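Local atomic coordinates of trwC protein (Escherichia coli, PDB entry 1OMH), a protein that acts as a conjugative relaxase, whose N-terminal relaxase domain, the part described here, recognises and processes plasmid origin-of-transfer DNA. Residues T189-L192 / G193-N197; L180-D183 / E184-A188; L200-E203 / L204-G208; H110-A113 / V114-L118. All blocks are in the same frame, centred on the assembly; numbering follows the deposited sequence.

In the fold
Along the chain the order is contact 4, contact 2, contact 1, contact 3. Contact 4 lies on helix 104-122. Contacts 1 and 3 share helix 189-206, their centres about 17 Å apart, and contact 2 covers the short helix 183-187 before it. Helices 104-122 and 189-206 pack together: the centres of contacts 1 and 4 are about 11 Å apart and those of contacts 3 and 4 about 13 Å. Contact 2 is about 29 Å from contact 3, centre to centre. Contacts 2 and 1 meet the bound DNA, whereas contact 4 lies near the metal-site histidine His161. Helix 189-206 thus meets the DNA with its start and packs on helix 104-122 near the metal site.

Contact 1. Residues T189-L192 / G193-N197; sequences TRYL and GAVYN. With nucleotides of chain A.
Tyr191 and Val195 meet one helical turn apart. CG2 of Val195 sits over a face of the tyrosine ring, 4.1 Å from its centroid, in a CH-pi contact. With CG anti to the backbone N (chi1 176°), the Tyr191 ring lies where this methyl can cover it. Gly193 N donates to Thr189 O at 2.9 Å, and Tyr196 N donates to Leu192 O at 3.0 Å. Ala194 N donates chiefly to Arg190 O and only weakly to Tyr191 O, which also accepts Val195 N. Thr189 OG1 is satisfied by Val186 O and His4 ND1. The Tyr196 hydroxyl pairs with His110 ND1 on helix 104-122.

The DNA lies by the first turn of helix 189-206. Thr189 CG2 is 3.3 Å from OP1 of DT20 of chain A. The Arg190 chain bends at chi2 and chi3, bringing its guanidinium face over C6 of DT21 of chain A. Gly193 CA comes within 3.9 Å of O4 of that thymine, and a side chain here would clash with this oxygen. The backbone donors named are thus paired within the helix, and the charge of Arg190 probably favours the DNA without a salt bridge to the DT20 phosphate.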
loop_
_atom_site.group_PDB
_atom_site.type_symbol
_atom_site.label_atom_id
_atom_site.label_comp_id
_atom_site.label_asym_id
_atom_site.label_seq_id
_atom_site.Cartn_x
_atom_site.Cartn_y
_atom_site.Cartn_z
ATOM N N THR B 189 2.878 -9.888 -6.391
ATOM C CA THR B 189 2.133 -9.220 -5.316
ATOM C C THR B 189 1.846 -10.138 -4.130
ATOM O O THR B 189 2.043 -9.755 -2.972
ATOM C CB THR B 189 0.788 -8.660 -5.825
ATOM O OG1 THR B 189 1.033 -7.685 -6.844
ATOM C CG2 THR B 189 0.016 -8.005 -4.680
ATOM N N ARG B 190 1.366 -11.343 -4.414
ATOM C CA ARG B 190 1.074 -12.302 -3.356
ATOM C C ARG B 190 2.345 -12.581 -2.563
ATOM O O ARG B 190 2.335 -12.564 -1.333
ATOM C CB ARG B 190 0.542 -13.608 -3.956
ATOM C CG ARG B 190 0.660 -14.813 -3.040
ATOM C CD ARG B 190 -0.518 -14.933 -2.112
ATOM N NE ARG B 190 -1.727 -15.311 -2.835
ATOM C CZ ARG B 190 -2.867 -15.661 -2.247
ATOM N NH1 ARG B 190 -2.952 -15.684 -0.923
ATOM N NH2 ARG B 190 -3.922 -15.983 -2.982
ATOM N N TYR B 191 3.442 -12.835 -3.273
ATOM C CA TYR B 191 4.719 -13.121 -2.625
ATOM C C TYR B 191 5.232 -11.949 -1.797
ATOM O O TYR B 191 5.745 -12.141 -0.697
ATOM C CB TYR B 191 5.784 -13.487 -3.661
ATOM C CG TYR B 191 7.158 -13.699 -3.053
ATOM C CD1 TYR B 191 7.487 -14.901 -2.432
ATOM C CD2 TYR B 191 8.118 -12.686 -3.079
ATOM C CE1 TYR B 191 8.743 -15.089 -1.848
ATOM C CE2 TYR B 191 9.369 -12.863 -2.502
ATOM C CZ TYR B 191 9.676 -14.063 -1.888
ATOM O OH TYR B 191 10.913 -14.234 -1.309
ATOM N N LEU B 192 5.120 -10.735 -2.331
ATOM C CA LEU B 192 5.592 -9.564 -1.605
ATOM C C LEU B 192 4.723 -9.295 -0.380
ATOM O O LEU B 192 5.205 -8.773 0.626
ATOM C CB LEU B 192 5.634 -8.346 -2.534
ATOM C CG LEU B 192 6.683 -8.471 -3.649
ATOM C CD1 LEU B 192 6.495 -7.359 -4.666
ATOM C CD2 LEU B 192 8.087 -8.432 -3.052
ATOM N N GLY B 193 3.446 -9.660 -0.461
ATOM C CA GLY B 193 2.566 -9.477 0.681
ATOM C C GLY B 193 3.013 -10.405 1.802
ATOM O O GLY B 193 2.920 -10.077 2.989
ATOM N N ALA B 194 3.518 -11.574 1.415
ATOM C CA ALA B 194 3.986 -12.562 2.382
ATOM C C ALA B 194 5.273 -12.066 3.028
ATOM O O ALA B 194 5.533 -12.330 4.201
ATOM C CB ALA B 194 4.210 -13.906 1.693
ATOM N N VAL B 195 6.077 -11.338 2.258
ATOM C CA VAL B 195 7.321 -10.774 2.772
ATOM C C VAL B 195 7.010 -9.674 3.794
ATOM O O VAL B 195 7.677 -9.564 4.830
ATOM C CB VAL B 195 8.172 -10.160 1.639
ATOM C CG1 VAL B 195 9.419 -9.514 2.220
ATOM C CG2 VAL B 195 8.549 -11.243 0.620
ATOM N N TYR B 196 6.008 -8.847 3.495
ATOM C CA TYR B 196 5.615 -7.775 4.414
ATOM C C TYR B 196 5.128 -8.422 5.707
ATOM O O TYR B 196 5.503 -8.021 6.807
ATOM C CB TYR B 196 4.489 -6.931 3.805
ATOM C CG TYR B 196 3.760 -6.053 4.806
ATOM C CD1 TYR B 196 4.311 -4.848 5.251
ATOM C CD2 TYR B 196 2.528 -6.440 5.317
ATOM C CE1 TYR B 196 3.637 -4.046 6.195
ATOM C CE2 TYR B 196 1.852 -5.660 6.252
ATOM C CZ TYR B 196 2.410 -4.466 6.689
ATOM O OH TYR B 196 1.737 -3.718 7.630
ATOM N N ASN B 197 4.290 -9.436 5.556
ATOM C CA ASN B 197 3.731 -10.169 6.687
ATOM C C ASN B 197 4.841 -10.725 7.588
ATOM O O ASN B 197 4.810 -10.555 8.810
ATOM C CB ASN B 197 2.865 -11.319 6.170
ATOM C CG ASN B 197 1.721 -11.656 7.100
ATOM O OD1 ASN B 197 1.284 -12.805 7.172
ATOM N ND2 ASN B 197 1.211 -10.652 7.807
ATOM P P DT A 20 -2.890 -10.850 -6.019
ATOM O OP1 DT A 20 -2.853 -9.630 -5.176
ATOM O OP2 DT A 20 -2.020 -11.998 -5.690
ATOM O "O5'" DT A 20 -4.401 -11.335 -6.185
ATOM C "C5'" DT A 20 -5.520 -10.494 -5.857
ATOM C "C4'" DT A 20 -6.797 -11.283 -6.028
ATOM O "O4'" DT A 20 -6.734 -11.900 -7.330
ATOM C "C3'" DT A 20 -6.929 -12.439 -5.023
ATOM O "O3'" DT A 20 -8.169 -12.247 -4.318
ATOM C "C2'" DT A 20 -7.564 -13.555 -5.836
ATOM C "C1'" DT A 20 -7.383 -13.145 -7.272
ATOM N N1 DT A 20 -6.826 -14.062 -8.268
ATOM C C2 DT A 20 -7.772 -14.723 -9.012
ATOM O O2 DT A 20 -8.973 -14.573 -8.839
ATOM N N3 DT A 20 -7.269 -15.559 -9.970
ATOM C C4 DT A 20 -5.942 -15.790 -10.265
ATOM O O4 DT A 20 -5.655 -16.561 -11.176
ATOM C C5 DT A 20 -4.988 -15.067 -9.439
ATOM C C7 DT A 20 -3.521 -15.256 -9.683
ATOM C C6 DT A 20 -5.474 -14.251 -8.484
ATOM P P DT A 21 -8.274 -11.340 -3.000
ATOM O OP1 DT A 21 -9.742 -11.330 -2.762
ATOM O OP2 DT A 21 -7.561 -10.062 -3.177
ATOM O "O5'" DT A 21 -7.577 -12.193 -1.849
ATOM C "C5'" DT A 21 -8.109 -13.460 -1.445
ATOM C "C4'" DT A 21 -7.573 -13.859 -0.086
ATOM O "O4'" DT A 21 -6.124 -13.785 -0.107
ATOM C "C3'" DT A 21 -8.017 -12.946 1.066
ATOM O "O3'" DT A 21 -8.978 -13.681 1.848
ATOM C "C2'" DT A 21 -6.830 -12.988 2.014
ATOM C "C1'" DT A 21 -5.638 -13.415 1.171
ATOM N N1 DT A 21 -4.497 -12.469 1.035
ATOM C C2 DT A 21 -3.879 -12.043 2.203
ATOM O O2 DT A 21 -4.241 -12.377 3.318
ATOM N N3 DT A 21 -2.811 -11.201 2.014
ATOM C C4 DT A 21 -2.304 -10.745 0.814
ATOM O O4 DT A 21 -1.326 -9.990 0.812
ATOM C C5 DT A 21 -2.998 -11.220 -0.370
ATOM C C7 DT A 21 -2.520 -10.779 -1.718
ATOM C C6 DT A 21 -4.048 -12.042 -0.203
#

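Contact 2. Residues L180-D183 / E184-A188; sequences LKND and EIVKA. With nucleotides of chain A.
Asp183 OD2 is gripped twice, by N2 of DG17 of chain A and by Lys181 NZ at 3.0 Å, the lysine coming in a salt bridge from above the carboxylate plane. Asp183 OD1 accepts N1 of the same guanine at 2.7 Å. A leucine in place of Asp183 would probably leave guanine N1 and N2 without their acceptors and Lys181 without its counter-charge.

Asn182 reads the next base. Its OD1 takes the N3 proton of DT18 of chain A at 2.9 Å in a nearly straight bond of 170°, while its ND2 gives to O4 of that thymine. CG of Asn182 lies between the backbone N and the carbonyl carbon (chi1 68°), which turns the amide to the base and brings it against Val186 CG2. Val186 CG1 meets the thymine at C2, 3.7 Å away.

Asp183 opens helix 183-187 and Asn182 comes just before it, so base recognition is built into a helix start. Val186 N donates to Asn182 O at 2.9 Å and Lys187 N to Asp183 O at 3.0 Å. Two waters link Lys181 O to the backbone N atoms of Ile185 and Glu184. Ile185 and Val186 also pack on Leu84 of strand 81-89.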
loop_
_atom_site.group_PDB
_atom_site.type_symbol
_atom_site.label_atom_id
_atom_site.label_comp_id
_atom_site.label_asym_id
_atom_site.label_seq_id
_atom_site.Cartn_x
_atom_site.Cartn_y
_atom_site.Cartn_z
ATOM N N LEU B 180 8.670 1.443 -16.674
ATOM C CA LEU B 180 8.943 0.194 -15.978
ATOM C C LEU B 180 8.125 -0.957 -16.563
ATOM O O LEU B 180 6.945 -0.792 -16.876
ATOM C CB LEU B 180 8.604 0.357 -14.491
ATOM C CG LEU B 180 8.634 -0.866 -13.574
ATOM C CD1 LEU B 180 10.075 -1.201 -13.193
ATOM C CD2 LEU B 180 7.808 -0.571 -12.313
ATOM N N LYS B 181 8.759 -2.109 -16.766
ATOM C CA LYS B 181 8.001 -3.271 -17.214
ATOM C C LYS B 181 7.651 -3.839 -15.838
ATOM O O LYS B 181 8.490 -4.463 -15.195
ATOM C CB LYS B 181 8.867 -4.260 -17.993
ATOM C CG LYS B 181 8.090 -5.513 -18.416
ATOM C CD LYS B 181 8.865 -6.392 -19.380
ATOM C CE LYS B 181 8.008 -7.571 -19.816
ATOM N NZ LYS B 181 6.689 -7.120 -20.350
ATOM N N ASN B 182 6.426 -3.584 -15.385
ATOM C CA ASN B 182 5.980 -3.991 -14.049
ATOM C C ASN B 182 5.642 -5.458 -13.830
ATOM O O ASN B 182 5.348 -5.868 -12.702
ATOM C CB ASN B 182 4.763 -3.147 -13.628
ATOM C CG ASN B 182 3.520 -3.445 -14.460
ATOM O OD1 ASN B 182 3.318 -4.571 -14.923
ATOM N ND2 ASN B 182 2.667 -2.436 -14.635
ATOM N N ASP B 183 5.683 -6.243 -14.900
ATOM C CA ASP B 183 5.349 -7.661 -14.844
ATOM C C ASP B 183 5.806 -8.388 -13.594
ATOM O O ASP B 183 4.983 -8.907 -12.832
ATOM C CB ASP B 183 5.915 -8.375 -16.073
ATOM C CG ASP B 183 5.243 -7.938 -17.350
ATOM O OD1 ASP B 183 4.782 -6.771 -17.413
ATOM O OD2 ASP B 183 5.185 -8.747 -18.295
ATOM N N GLU B 184 7.115 -8.434 -13.383
ATOM C CA GLU B 184 7.674 -9.141 -12.238
ATOM C C GLU B 184 7.125 -8.670 -10.898
ATOM O O GLU B 184 6.879 -9.480 -10.009
ATOM C CB GLU B 184 9.200 -9.026 -12.235
ATOM C CG GLU B 184 9.905 -9.909 -13.258
ATOM C CD GLU B 184 9.758 -11.393 -12.955
ATOM O OE1 GLU B 184 8.852 -12.039 -13.519
ATOM O OE2 GLU B 184 10.551 -11.914 -12.143
ATOM N N ILE B 185 6.934 -7.365 -10.746
ATOM C CA ILE B 185 6.407 -6.845 -9.488
ATOM C C ILE B 185 4.924 -7.181 -9.319
ATOM O O ILE B 185 4.529 -7.767 -8.310
ATOM C CB ILE B 185 6.621 -5.321 -9.392
ATOM C CG1 ILE B 185 8.126 -5.029 -9.374
ATOM C CG2 ILE B 185 5.949 -4.762 -8.112
ATOM C CD1 ILE B 185 8.482 -3.566 -9.482
ATOM N N VAL B 186 4.109 -6.833 -10.309
ATOM C CA VAL B 186 2.672 -7.105 -10.242
ATOM C C VAL B 186 2.375 -8.579 -9.959
ATOM O O VAL B 186 1.626 -8.904 -9.035
ATOM C CB VAL B 186 1.964 -6.697 -11.560
ATOM C CG1 VAL B 186 0.493 -7.119 -11.528
ATOM C CG2 VAL B 186 2.071 -5.202 -11.759
ATOM N N LYS B 187 2.961 -9.469 -10.754
ATOM C CA LYS B 187 2.745 -10.905 -10.586
ATOM C C LYS B 187 3.295 -11.460 -9.278
ATOM O O LYS B 187 2.938 -12.558 -8.863
ATOM C CB LYS B 187 3.352 -11.664 -11.773
ATOM C CG LYS B 187 2.612 -11.390 -13.078
ATOM C CD LYS B 187 3.234 -12.119 -14.267
ATOM C CE LYS B 187 2.359 -11.976 -15.514
ATOM N NZ LYS B 187 2.987 -12.587 -16.723
ATOM N N ALA B 188 4.165 -10.695 -8.629
ATOM C CA ALA B 188 4.753 -11.116 -7.362
ATOM C C ALA B 188 4.054 -10.464 -6.165
ATOM O O ALA B 188 4.576 -10.482 -5.053
ATOM C CB ALA B 188 6.241 -10.773 -7.345
ATOM P P DT A 18 -5.309 -10.752 -17.498
ATOM O OP1 DT A 18 -5.508 -12.200 -17.758
ATOM O OP2 DT A 18 -6.404 -9.959 -16.883
ATOM O "O5'" DT A 18 -3.976 -10.544 -16.631
ATOM C "C5'" DT A 18 -2.890 -11.484 -16.696
ATOM C "C4'" DT A 18 -1.700 -11.017 -15.880
ATOM O "O4'" DT A 18 -1.299 -9.677 -16.271
ATOM C "C3'" DT A 18 -1.987 -10.944 -14.370
ATOM O "O3'" DT A 18 -1.136 -11.956 -13.788
ATOM C "C2'" DT A 18 -1.146 -9.771 -13.887
ATOM C "C1'" DT A 18 -0.723 -9.059 -15.145
ATOM N N1 DT A 18 -0.643 -7.597 -15.279
ATOM C C2 DT A 18 0.640 -7.088 -15.253
ATOM O O2 DT A 18 1.638 -7.789 -15.174
ATOM N N3 DT A 18 0.720 -5.728 -15.327
ATOM C C4 DT A 18 -0.323 -4.835 -15.434
ATOM O O4 DT A 18 -0.084 -3.628 -15.488
ATOM C C5 DT A 18 -1.646 -5.430 -15.475
ATOM C C7 DT A 18 -2.840 -4.531 -15.597
ATOM C C6 DT A 18 -1.742 -6.768 -15.400
ATOM P P DG A 17 -6.027 -5.105 -21.365
ATOM O OP1 DG A 17 -7.172 -5.624 -22.153
ATOM O OP2 DG A 17 -6.261 -4.081 -20.323
ATOM O "O5'" DG A 17 -5.300 -6.347 -20.677
ATOM C "C5'" DG A 17 -5.308 -7.643 -21.280
ATOM C "C4'" DG A 17 -4.311 -8.538 -20.579
ATOM O "O4'" DG A 17 -3.027 -7.887 -20.628
ATOM C "C3'" DG A 17 -4.607 -8.750 -19.091
ATOM O "O3'" DG A 17 -4.994 -10.127 -18.953
ATOM C "C2'" DG A 17 -3.227 -8.816 -18.464
ATOM C "C1'" DG A 17 -2.308 -8.170 -19.452
ATOM N N9 DG A 17 -1.544 -7.003 -19.048
ATOM C C8 DG A 17 -1.935 -5.695 -18.873
ATOM N N7 DG A 17 -0.930 -4.901 -18.606
ATOM C C5 DG A 17 0.170 -5.749 -18.577
ATOM C C6 DG A 17 1.543 -5.481 -18.343
ATOM O O6 DG A 17 2.094 -4.393 -18.108
ATOM N N1 DG A 17 2.307 -6.650 -18.406
ATOM C C2 DG A 17 1.811 -7.908 -18.660
ATOM N N2 DG A 17 2.686 -8.920 -18.681
ATOM N N3 DG A 17 0.543 -8.160 -18.878
ATOM C C4 DG A 17 -0.209 -7.045 -18.824
ATOM O "O5'" DG A 1 -1.169 -8.033 -22.533
ATOM C "C5'" DG A 1 0.166 -8.474 -22.316
ATOM C "C4'" DG A 1 0.942 -8.764 -23.580
ATOM O "O4'" DG A 1 2.342 -8.595 -23.275
ATOM C "C3'" DG A 1 0.799 -10.199 -24.107
ATOM O "O3'" DG A 1 0.097 -10.136 -25.359
ATOM C "C2'" DG A 1 2.165 -10.484 -24.694
ATOM C "C1'" DG A 1 3.096 -9.498 -24.048
ATOM N N9 DG A 1 4.226 -10.010 -23.286
ATOM C C8 DG A 1 4.575 -9.784 -21.975
ATOM N N7 DG A 1 5.727 -10.316 -21.660
ATOM C C5 DG A 1 6.141 -10.948 -22.826
ATOM C C6 DG A 1 7.315 -11.691 -23.112
ATOM O O6 DG A 1 8.267 -11.943 -22.373
ATOM N N1 DG A 1 7.315 -12.161 -24.421
ATOM C C2 DG A 1 6.319 -11.942 -25.340
ATOM N N2 DG A 1 6.497 -12.469 -26.557
ATOM N N3 DG A 1 5.229 -11.253 -25.087
ATOM C C4 DG A 1 5.210 -10.787 -23.823
HETATM O O HOH W 1 8.813 -5.652 -12.612
HETATM O O HOH W 2 8.833 -7.256 -15.280
#

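Contact 3. Residues L200-E203 / L204-G208; sequences LAHE and LQKLG
Glu203 and Lys206 lie side by side and point the same way. Lys206 NZ donates to Glu203 OE2 at 3.2 Å in a salt bridge, meeting the oxygen on its syn side, 27° out of the carboxylate plane. The lysine chain bends at chi3, which brings both CE and NZ beside the carboxylate.

On another side of the helix Leu200 and Leu204 touch, CG of Leu200 being 3.7 Å from CD1 of Leu204. CG of Leu204 also rests on the backbone, 3.2 Å from Leu200 O. That oxygen accepts Leu204 N at 2.8 Å, and Gln205 N is bonded to Ala201 O at 2.9 Å.

The segments form the last turns of helix 189-206, which ends in a Schellman motif. Gly208 has positive phi (93°), and its N bonds back to Gln205 O at 3.0 Å, while Leu207 N bonds to Leu204 O. Lys206 N bonds to His202 O; its second bond, to Glu203 O, is weak, as is that of Leu207 N.

Further out, helix 104-122 fixes the buried carboxylate: Arg116 pairs with Glu203 OE2 and Arg112 with OE1. Three basic groups therefore surround one acid, which would probably favour its charged form. Phe219 of strand 219-221 covers Leu200, Ala201 and Leu204.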
loop_
_atom_site.group_PDB
_atom_site.type_symbol
_atom_site.label_atom_id
_atom_site.label_comp_id
_atom_site.label_asym_id
_atom_site.label_seq_id
_atom_site.Cartn_x
_atom_site.Cartn_y
_atom_site.Cartn_z
ATOM N N LEU B 200 6.937 -7.881 9.302
ATOM C CA LEU B 200 6.131 -7.223 10.333
ATOM C C LEU B 200 6.071 -8.092 11.589
ATOM O O LEU B 200 6.339 -7.625 12.696
ATOM C CB LEU B 200 4.704 -6.969 9.828
ATOM C CG LEU B 200 3.761 -6.351 10.866
ATOM C CD1 LEU B 200 4.305 -5.006 11.305
ATOM C CD2 LEU B 200 2.353 -6.200 10.272
ATOM N N ALA B 201 5.722 -9.359 11.396
ATOM C CA ALA B 201 5.627 -10.309 12.493
ATOM C C ALA B 201 6.950 -10.376 13.254
ATOM O O ALA B 201 6.969 -10.393 14.486
ATOM C CB ALA B 201 5.253 -11.683 11.960
ATOM N N HIS B 202 8.055 -10.400 12.518
ATOM C CA HIS B 202 9.373 -10.462 13.136
ATOM C C HIS B 202 9.605 -9.223 13.993
ATOM O O HIS B 202 10.049 -9.319 15.136
ATOM C CB HIS B 202 10.458 -10.559 12.059
ATOM C CG HIS B 202 11.850 -10.620 12.607
ATOM N ND1 HIS B 202 12.295 -11.660 13.397
ATOM C CD2 HIS B 202 12.896 -9.771 12.481
ATOM C CE1 HIS B 202 13.554 -11.449 13.732
ATOM N NE2 HIS B 202 13.944 -10.309 13.189
ATOM N N GLU B 203 9.301 -8.057 13.435
ATOM C CA GLU B 203 9.476 -6.799 14.150
ATOM C C GLU B 203 8.580 -6.713 15.380
ATOM O O GLU B 203 8.993 -6.193 16.422
ATOM C CB GLU B 203 9.180 -5.620 13.223
ATOM C CG GLU B 203 10.209 -5.419 12.138
ATOM C CD GLU B 203 11.592 -5.174 12.704
ATOM O OE1 GLU B 203 11.720 -4.327 13.614
ATOM O OE2 GLU B 203 12.550 -5.824 12.238
ATOM N N LEU B 204 7.355 -7.210 15.252
ATOM C CA LEU B 204 6.396 -7.191 16.353
ATOM C C LEU B 204 6.832 -8.112 17.482
ATOM O O LEU B 204 6.670 -7.790 18.662
ATOM C CB LEU B 204 5.008 -7.607 15.858
ATOM C CG LEU B 204 4.340 -6.599 14.922
ATOM C CD1 LEU B 204 3.031 -7.159 14.400
ATOM C CD2 LEU B 204 4.109 -5.295 15.679
ATOM N N GLN B 205 7.378 -9.265 17.122
ATOM C CA GLN B 205 7.835 -10.200 18.135
ATOM C C GLN B 205 9.017 -9.621 18.900
ATOM O O GLN B 205 9.186 -9.901 20.079
ATOM C CB GLN B 205 8.185 -11.537 17.489
ATOM C CG GLN B 205 6.937 -12.335 17.191
ATOM C CD GLN B 205 7.198 -13.569 16.372
ATOM O OE1 GLN B 205 6.355 -14.467 16.306
ATOM N NE2 GLN B 205 8.358 -13.619 15.725
ATOM N N LYS B 206 9.815 -8.789 18.236
ATOM C CA LYS B 206 10.954 -8.161 18.893
ATOM C C LYS B 206 10.469 -7.190 19.961
ATOM O O LYS B 206 11.211 -6.840 20.877
ATOM C CB LYS B 206 11.815 -7.400 17.881
ATOM C CG LYS B 206 13.072 -8.129 17.462
ATOM C CD LYS B 206 14.059 -7.196 16.766
ATOM C CE LYS B 206 13.549 -6.721 15.417
ATOM N NZ LYS B 206 14.594 -5.949 14.683
ATOM N N LEU B 207 9.219 -6.752 19.837
ATOM C CA LEU B 207 8.635 -5.814 20.792
ATOM C C LEU B 207 7.957 -6.552 21.936
ATOM O O LEU B 207 7.449 -5.935 22.872
ATOM C CB LEU B 207 7.622 -4.901 20.084
ATOM C CG LEU B 207 8.183 -4.043 18.941
ATOM C CD1 LEU B 207 7.063 -3.204 18.340
ATOM C CD2 LEU B 207 9.298 -3.139 19.459
ATOM N N GLY B 208 7.935 -7.876 21.856
ATOM C CA GLY B 208 7.328 -8.651 22.918
ATOM C C GLY B 208 5.863 -9.010 22.753
ATOM O O GLY B 208 5.189 -9.305 23.743
#

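Contact 4. Residues H110-A113 / V114-L118; sequences HDRA and VARTL
The His110 ring is set by chi1 165°, with CG opposite the backbone N, and Val114 CG2 lies anti to its own carbonyl carbon. These torsions bring the methyl over one face of the imidazole in a CH-pi contact, 3.9 Å from the ring centroid and displaced toward the rim. The ring atom nearest to Val114 CG2 is His110 NE2, at 3.6 Å. Bonds at both ring nitrogens, NE2 to Thr162 OG1 among them, probably fix its rotation.

Farther along, Ala113 O is gripped twice by Thr117. OG1 donates to it at 2.7 Å and the backbone N at 3.1 Å, from opposite faces of the carbonyl plane. A valine at Thr117 would probably leave Ala113 O with the backbone bond but without its hydroxyl partner.

All this lies on helix 104-122, which packs on the five-stranded antiparallel sheet and against helix 189-206. Phe88 of strand 81-89 touches Val114 and Thr117, and Tyr196 covers Ala113 and Thr117. Arg116 N bonds to Arg112 O at 2.9 Å, and the Arg116 guanidinium has Arg112 CB over one face. Arg116 also pairs with Glu199. The His110 side chain is about 5 Å from that of His161, which binds zinc or copper in other crystals of this protein.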
loop_
_atom_site.group_PDB
_atom_site.type_symbol
_atom_site.label_atom_id
_atom_site.label_comp_id
_atom_site.label_asym_id
_atom_site.label_seq_id
_atom_site.Cartn_x
_atom_site.Cartn_y
_atom_site.Cartn_z
ATOM N N HIS B 110 6.000 -1.314 11.156
ATOM C CA HIS B 110 5.278 -1.309 9.888
ATOM C C HIS B 110 6.147 -0.673 8.801
ATOM O O HIS B 110 6.311 -1.238 7.722
ATOM C CB HIS B 110 3.970 -0.517 10.037
ATOM C CG HIS B 110 3.329 -0.147 8.734
ATOM N ND1 HIS B 110 2.556 -1.023 8.003
ATOM C CD2 HIS B 110 3.367 1.004 8.024
ATOM C CE1 HIS B 110 2.144 -0.426 6.897
ATOM N NE2 HIS B 110 2.622 0.805 6.887
ATOM N N ASP B 111 6.701 0.503 9.090
ATOM C CA ASP B 111 7.546 1.197 8.127
ATOM C C ASP B 111 8.714 0.329 7.664
ATOM O O ASP B 111 9.047 0.310 6.480
ATOM C CB ASP B 111 8.090 2.504 8.715
ATOM C CG ASP B 111 7.004 3.535 8.959
ATOM O OD1 ASP B 111 5.883 3.361 8.441
ATOM O OD2 ASP B 111 7.276 4.533 9.659
ATOM N N ARG B 112 9.337 -0.387 8.593
ATOM C CA ARG B 112 10.462 -1.253 8.241
ATOM C C ARG B 112 10.008 -2.398 7.343
ATOM O O ARG B 112 10.647 -2.688 6.334
ATOM C CB ARG B 112 11.116 -1.823 9.500
ATOM C CG ARG B 112 11.913 -0.810 10.304
ATOM C CD ARG B 112 12.389 -1.418 11.618
ATOM N NE ARG B 112 13.271 -0.522 12.361
ATOM C CZ ARG B 112 13.677 -0.743 13.607
ATOM N NH1 ARG B 112 13.277 -1.830 14.252
ATOM N NH2 ARG B 112 14.487 0.117 14.207
ATOM N N ALA B 113 8.904 -3.044 7.705
ATOM C CA ALA B 113 8.400 -4.151 6.905
ATOM C C ALA B 113 8.107 -3.671 5.486
ATOM O O ALA B 113 8.365 -4.389 4.520
ATOM C CB ALA B 113 7.150 -4.745 7.541
ATOM N N VAL B 114 7.584 -2.452 5.364
ATOM C CA VAL B 114 7.289 -1.874 4.055
ATOM C C VAL B 114 8.590 -1.621 3.285
ATOM O O VAL B 114 8.700 -1.968 2.118
ATOM C CB VAL B 114 6.525 -0.529 4.184
ATOM C CG1 VAL B 114 6.430 0.145 2.831
ATOM C CG2 VAL B 114 5.115 -0.770 4.741
ATOM N N ALA B 115 9.575 -1.020 3.949
ATOM C CA ALA B 115 10.852 -0.721 3.306
ATOM C C ALA B 115 11.569 -1.981 2.817
ATOM O O ALA B 115 12.101 -2.010 1.709
ATOM C CB ALA B 115 11.754 0.057 4.266
ATOM N N ARG B 116 11.579 -3.021 3.642
ATOM C CA ARG B 116 12.238 -4.267 3.270
ATOM C C ARG B 116 11.530 -4.963 2.112
ATOM O O ARG B 116 12.174 -5.555 1.241
ATOM C CB ARG B 116 12.317 -5.194 4.482
ATOM C CG ARG B 116 13.274 -4.691 5.553
ATOM C CD ARG B 116 13.125 -5.480 6.840
ATOM N NE ARG B 116 13.956 -4.938 7.912
ATOM C CZ ARG B 116 13.849 -5.290 9.189
ATOM N NH1 ARG B 116 12.943 -6.187 9.558
ATOM N NH2 ARG B 116 14.649 -4.746 10.097
ATOM N N THR B 117 10.205 -4.887 2.088
ATOM C CA THR B 117 9.459 -5.520 1.012
ATOM C C THR B 117 9.730 -4.779 -0.293
ATOM O O THR B 117 9.896 -5.398 -1.345
ATOM C CB THR B 117 7.949 -5.517 1.303
ATOM O OG1 THR B 117 7.714 -6.138 2.573
ATOM C CG2 THR B 117 7.192 -6.287 0.228
ATOM N N LEU B 118 9.791 -3.451 -0.223
ATOM C CA LEU B 118 10.038 -2.654 -1.413
ATOM C C LEU B 118 11.432 -2.908 -1.980
ATOM O O LEU B 118 11.665 -2.721 -3.175
ATOM C CB LEU B 118 9.841 -1.164 -1.107
ATOM C CG LEU B 118 8.384 -0.750 -0.860
ATOM C CD1 LEU B 118 8.323 0.696 -0.421
ATOM C CD2 LEU B 118 7.567 -0.960 -2.133
#